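PDB 2AXO: hypothetical protein Atu2684 from Agrobacterium tumefaciens, which is of unknown function but belongs to the DUF1223 family of the thioredoxin clan, consistent with a thioredoxin-related domain. Local coordinates for residues A172-R181 with K228-Q239. Sequence-based numbering, arbitrary orientation.
Sequences ADVVVAYFTR and KVKKGGCAVLLQ
With CG of Tyr-178 turned opposite its carbonyl carbon (chi1 -59°) and the Lys-228 chain bent at chi3, the lysine tail is laid across the phenol ring. Lys-228 CE sits 3.6 Å from the Tyr-178 ring centroid, nearly on its normal, and NZ, displaced toward CE2, lies 3.7 Å from the centroid in a cation-pi contact over the same face. The opposite face receives Val-176 CG1 near its rim, and Val-229 CG2 comes up to the ring edge. Lys-228 NZ also forms a salt bridge with Asp-205. Tyr-178 and Val-176 sit on strand 172-186, which with strand 232-241 makes the central pair of a four-stranded antiparallel sheet; here the two are joined by paired backbone hydrogen bonds from Asp-173/Gln-239 to Phe-179/Gly-233. Leu-237 N gives the shortest, 2.7 Å to Val-175 O and almost straight at 172°. On the sheet face that carries Tyr-178, Val-174 CG1 meets Val-236 CG1 at 4.1 Å, and both residues pack on strand 161-165. On the other, the Phe-179 ring folds back over Gly-233, whose CA lies 4.0 Å from the ring centroid, while His-201 stacks with the same ring. Farther along, the amide of Gln-239 is bound by Arg-100, Tyr-104 and the carbonyl of Ala-248.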
loop_
_atom_site.group_PDB
_atom_site.type_symbol
_atom_site.label_atom_id
_atom_site.label_comp_id
_atom_site.label_asym_id
_atom_site.label_seq_id
_atom_site.Cartn_x
_atom_site.Cartn_y
_atom_site.Cartn_z
ATOM N N ALA A 172 16.471 15.244 15.101
ATOM C CA ALA A 172 15.765 15.089 13.840
ATOM C C ALA A 172 16.726 14.660 12.756
ATOM O O ALA A 172 17.919 14.947 12.824
ATOM C CB ALA A 172 15.096 16.408 13.451
ATOM N N ASP A 173 16.213 13.961 11.755
ATOM C CA ASP A 173 17.069 13.545 10.665
ATOM C C ASP A 173 17.079 14.645 9.636
ATOM O O ASP A 173 16.107 15.381 9.489
ATOM C CB ASP A 173 16.551 12.274 9.987
ATOM C CG ASP A 173 16.696 11.047 10.851
ATOM O OD1 ASP A 173 17.719 10.925 11.549
ATOM O OD2 ASP A 173 15.780 10.204 10.812
ATOM N N VAL A 174 18.197 14.768 8.938
ATOM C CA VAL A 174 18.294 15.739 7.873
ATOM C C VAL A 174 17.932 14.911 6.645
ATOM O O VAL A 174 18.747 14.142 6.139
ATOM C CB VAL A 174 19.723 16.294 7.746
ATOM C CG1 VAL A 174 19.801 17.260 6.571
ATOM C CG2 VAL A 174 20.110 17.006 9.041
ATOM N N VAL A 175 16.691 15.053 6.189
ATOM C CA VAL A 175 16.190 14.298 5.043
ATOM C C VAL A 175 16.201 15.110 3.746
ATOM O O VAL A 175 15.773 16.262 3.724
ATOM C CB VAL A 175 14.737 13.816 5.306
ATOM C CG1 VAL A 175 14.221 12.995 4.125
ATOM C CG2 VAL A 175 14.686 12.999 6.591
ATOM N N VAL A 176 16.689 14.505 2.670
ATOM C CA VAL A 176 16.715 15.180 1.380
ATOM C C VAL A 176 15.867 14.396 0.395
ATOM O O VAL A 176 16.089 13.200 0.179
ATOM C CB VAL A 176 18.142 15.300 0.805
ATOM C CG1 VAL A 176 18.099 15.998 -0.556
ATOM C CG2 VAL A 176 19.031 16.076 1.763
ATOM N N ALA A 177 14.888 15.078 -0.187
ATOM C CA ALA A 177 13.998 14.472 -1.164
ATOM C C ALA A 177 14.343 15.077 -2.517
ATOM O O ALA A 177 14.223 16.289 -2.722
ATOM C CB ALA A 177 12.538 14.755 -0.806
ATOM N N TYR A 178 14.797 14.227 -3.431
ATOM C CA TYR A 178 15.183 14.664 -4.767
ATOM C C TYR A 178 13.990 14.560 -5.705
ATOM O O TYR A 178 13.264 13.571 -5.686
ATOM C CB TYR A 178 16.328 13.785 -5.277
ATOM C CG TYR A 178 17.559 13.827 -4.394
ATOM C CD1 TYR A 178 18.494 14.857 -4.517
ATOM C CD2 TYR A 178 17.777 12.850 -3.421
ATOM C CE1 TYR A 178 19.626 14.912 -3.693
ATOM C CE2 TYR A 178 18.903 12.895 -2.589
ATOM C CZ TYR A 178 19.819 13.927 -2.731
ATOM O OH TYR A 178 20.920 13.976 -1.906
ATOM N N PHE A 179 13.785 15.585 -6.524
ATOM C CA PHE A 179 12.669 15.570 -7.455
ATOM C C PHE A 179 13.016 16.201 -8.786
ATOM O O PHE A 179 14.032 16.895 -8.929
ATOM C CB PHE A 179 11.459 16.314 -6.865
ATOM C CG PHE A 179 11.751 17.735 -6.474
ATOM C CD1 PHE A 179 12.021 18.058 -5.146
ATOM C CD2 PHE A 179 11.780 18.750 -7.435
ATOM C CE1 PHE A 179 12.318 19.368 -4.775
ATOM C CE2 PHE A 179 12.076 20.065 -7.079
ATOM C CZ PHE A 179 12.346 20.376 -5.745
ATOM N N THR A 180 12.170 15.924 -9.768
ATOM C CA THR A 180 12.311 16.517 -11.079
ATOM C C THR A 180 11.434 17.752 -10.928
ATOM O O THR A 180 10.446 17.731 -10.197
ATOM C CB THR A 180 11.749 15.599 -12.198
ATOM O OG1 THR A 180 10.388 15.245 -11.900
ATOM C CG2 THR A 180 12.587 14.333 -12.314
ATOM N N ARG A 181 11.815 18.834 -11.584
ATOM C CA ARG A 181 11.057 20.072 -11.504
ATOM C C ARG A 181 9.689 19.878 -12.150
ATOM O O ARG A 181 8.653 20.047 -11.506
ATOM C CB ARG A 181 11.845 21.175 -12.205
ATOM C CG ARG A 181 11.110 22.472 -12.394
ATOM C CD ARG A 181 10.757 23.127 -11.081
ATOM N NE ARG A 181 10.437 24.530 -11.307
ATOM C CZ ARG A 181 9.891 25.328 -10.403
ATOM N NH1 ARG A 181 9.594 24.861 -9.194
ATOM N NH2 ARG A 181 9.646 26.592 -10.713
ATOM N N LYS A 228 22.350 15.204 -8.977
ATOM C CA LYS A 228 20.961 14.826 -8.748
ATOM C C LYS A 228 20.058 16.042 -8.581
ATOM O O LYS A 228 18.974 16.093 -9.152
ATOM C CB LYS A 228 20.842 13.910 -7.525
ATOM C CG LYS A 228 21.615 12.612 -7.672
ATOM C CD LYS A 228 21.043 11.502 -6.818
ATOM C CE LYS A 228 21.120 11.803 -5.341
ATOM N NZ LYS A 228 20.420 10.725 -4.582
ATOM N N VAL A 229 20.497 17.025 -7.802
ATOM C CA VAL A 229 19.676 18.213 -7.614
ATOM C C VAL A 229 19.467 18.904 -8.964
ATOM O O VAL A 229 18.390 19.431 -9.241
ATOM C CB VAL A 229 20.327 19.207 -6.618
ATOM C CG1 VAL A 229 19.403 20.387 -6.386
ATOM C CG2 VAL A 229 20.634 18.503 -5.295
ATOM N N LYS A 230 20.496 18.885 -9.809
ATOM C CA LYS A 230 20.424 19.510 -11.125
ATOM C C LYS A 230 19.374 18.889 -12.042
ATOM O O LYS A 230 18.988 19.493 -13.040
ATOM C CB LYS A 230 21.801 19.462 -11.796
ATOM C CG LYS A 230 22.791 20.459 -11.233
ATOM C CD LYS A 230 22.376 21.882 -11.566
ATOM C CE LYS A 230 23.339 22.892 -10.963
ATOM N NZ LYS A 230 22.949 24.289 -11.306
ATOM N N LYS A 231 18.921 17.681 -11.715
ATOM C CA LYS A 231 17.901 17.010 -12.520
ATOM C C LYS A 231 16.536 17.640 -12.261
ATOM O O LYS A 231 15.556 17.333 -12.937
ATOM C CB LYS A 231 17.835 15.513 -12.183
ATOM C CG LYS A 231 18.975 14.680 -12.755
ATOM C CD LYS A 231 18.907 13.229 -12.275
ATOM C CE LYS A 231 17.627 12.531 -12.718
ATOM N NZ LYS A 231 17.588 11.119 -12.239
ATOM N N GLY A 232 16.483 18.526 -11.272
ATOM C CA GLY A 232 15.241 19.188 -10.922
ATOM C C GLY A 232 15.504 20.016 -9.685
ATOM O O GLY A 232 15.773 21.214 -9.767
ATOM N N GLY A 233 15.442 19.370 -8.530
ATOM C CA GLY A 233 15.707 20.071 -7.294
ATOM C C GLY A 233 15.641 19.110 -6.137
ATOM O O GLY A 233 15.561 17.895 -6.321
ATOM N N CYS A 234 15.686 19.656 -4.931
ATOM C CA CYS A 234 15.594 18.823 -3.754
ATOM C C CYS A 234 14.985 19.661 -2.649
ATOM O O CYS A 234 14.987 20.893 -2.707
ATOM C CB CYS A 234 16.979 18.297 -3.341
ATOM S SG CYS A 234 18.091 19.476 -2.538
ATOM N N ALA A 235 14.433 18.977 -1.663
ATOM C CA ALA A 235 13.839 19.630 -0.519
ATOM C C ALA A 235 14.564 19.052 0.678
ATOM O O ALA A 235 14.765 17.841 0.750
ATOM C CB ALA A 235 12.350 19.304 -0.443
ATOM N N VAL A 236 14.997 19.917 1.587
ATOM C CA VAL A 236 15.666 19.467 2.798
ATOM C C VAL A 236 14.593 19.523 3.868
ATOM O O VAL A 236 13.977 20.567 4.081
ATOM C CB VAL A 236 16.826 20.402 3.209
ATOM C CG1 VAL A 236 17.387 19.970 4.565
ATOM C CG2 VAL A 236 17.932 20.364 2.152
ATOM N N LEU A 237 14.354 18.399 4.526
ATOM C CA LEU A 237 13.338 18.337 5.560
ATOM C C LEU A 237 13.992 17.965 6.884
ATOM O O LEU A 237 14.610 16.907 6.992
ATOM C CB LEU A 237 12.277 17.289 5.199
ATOM C CG LEU A 237 11.601 17.416 3.826
ATOM C CD1 LEU A 237 10.659 16.243 3.602
ATOM C CD2 LEU A 237 10.836 18.741 3.730
ATOM N N LEU A 238 13.890 18.842 7.881
ATOM C CA LEU A 238 14.462 18.531 9.191
ATOM C C LEU A 238 13.304 17.831 9.886
ATOM O O LEU A 238 12.443 18.472 10.493
ATOM C CB LEU A 238 14.853 19.808 9.937
ATOM C CG LEU A 238 15.623 19.604 11.251
ATOM C CD1 LEU A 238 16.932 18.858 10.998
ATOM C CD2 LEU A 238 15.896 20.960 11.871
ATOM N N GLN A 239 13.301 16.504 9.799
ATOM C CA GLN A 239 12.202 15.716 10.322
ATOM C C GLN A 239 12.429 14.843 11.547
ATOM O O GLN A 239 13.356 14.036 11.602
ATOM C CB GLN A 239 11.641 14.877 9.162
ATOM C CG GLN A 239 10.396 14.066 9.468
ATOM C CD GLN A 239 9.650 13.653 8.209
ATOM O OE1 GLN A 239 10.257 13.338 7.176
ATOM N NE2 GLN A 239 8.326 13.634 8.294
#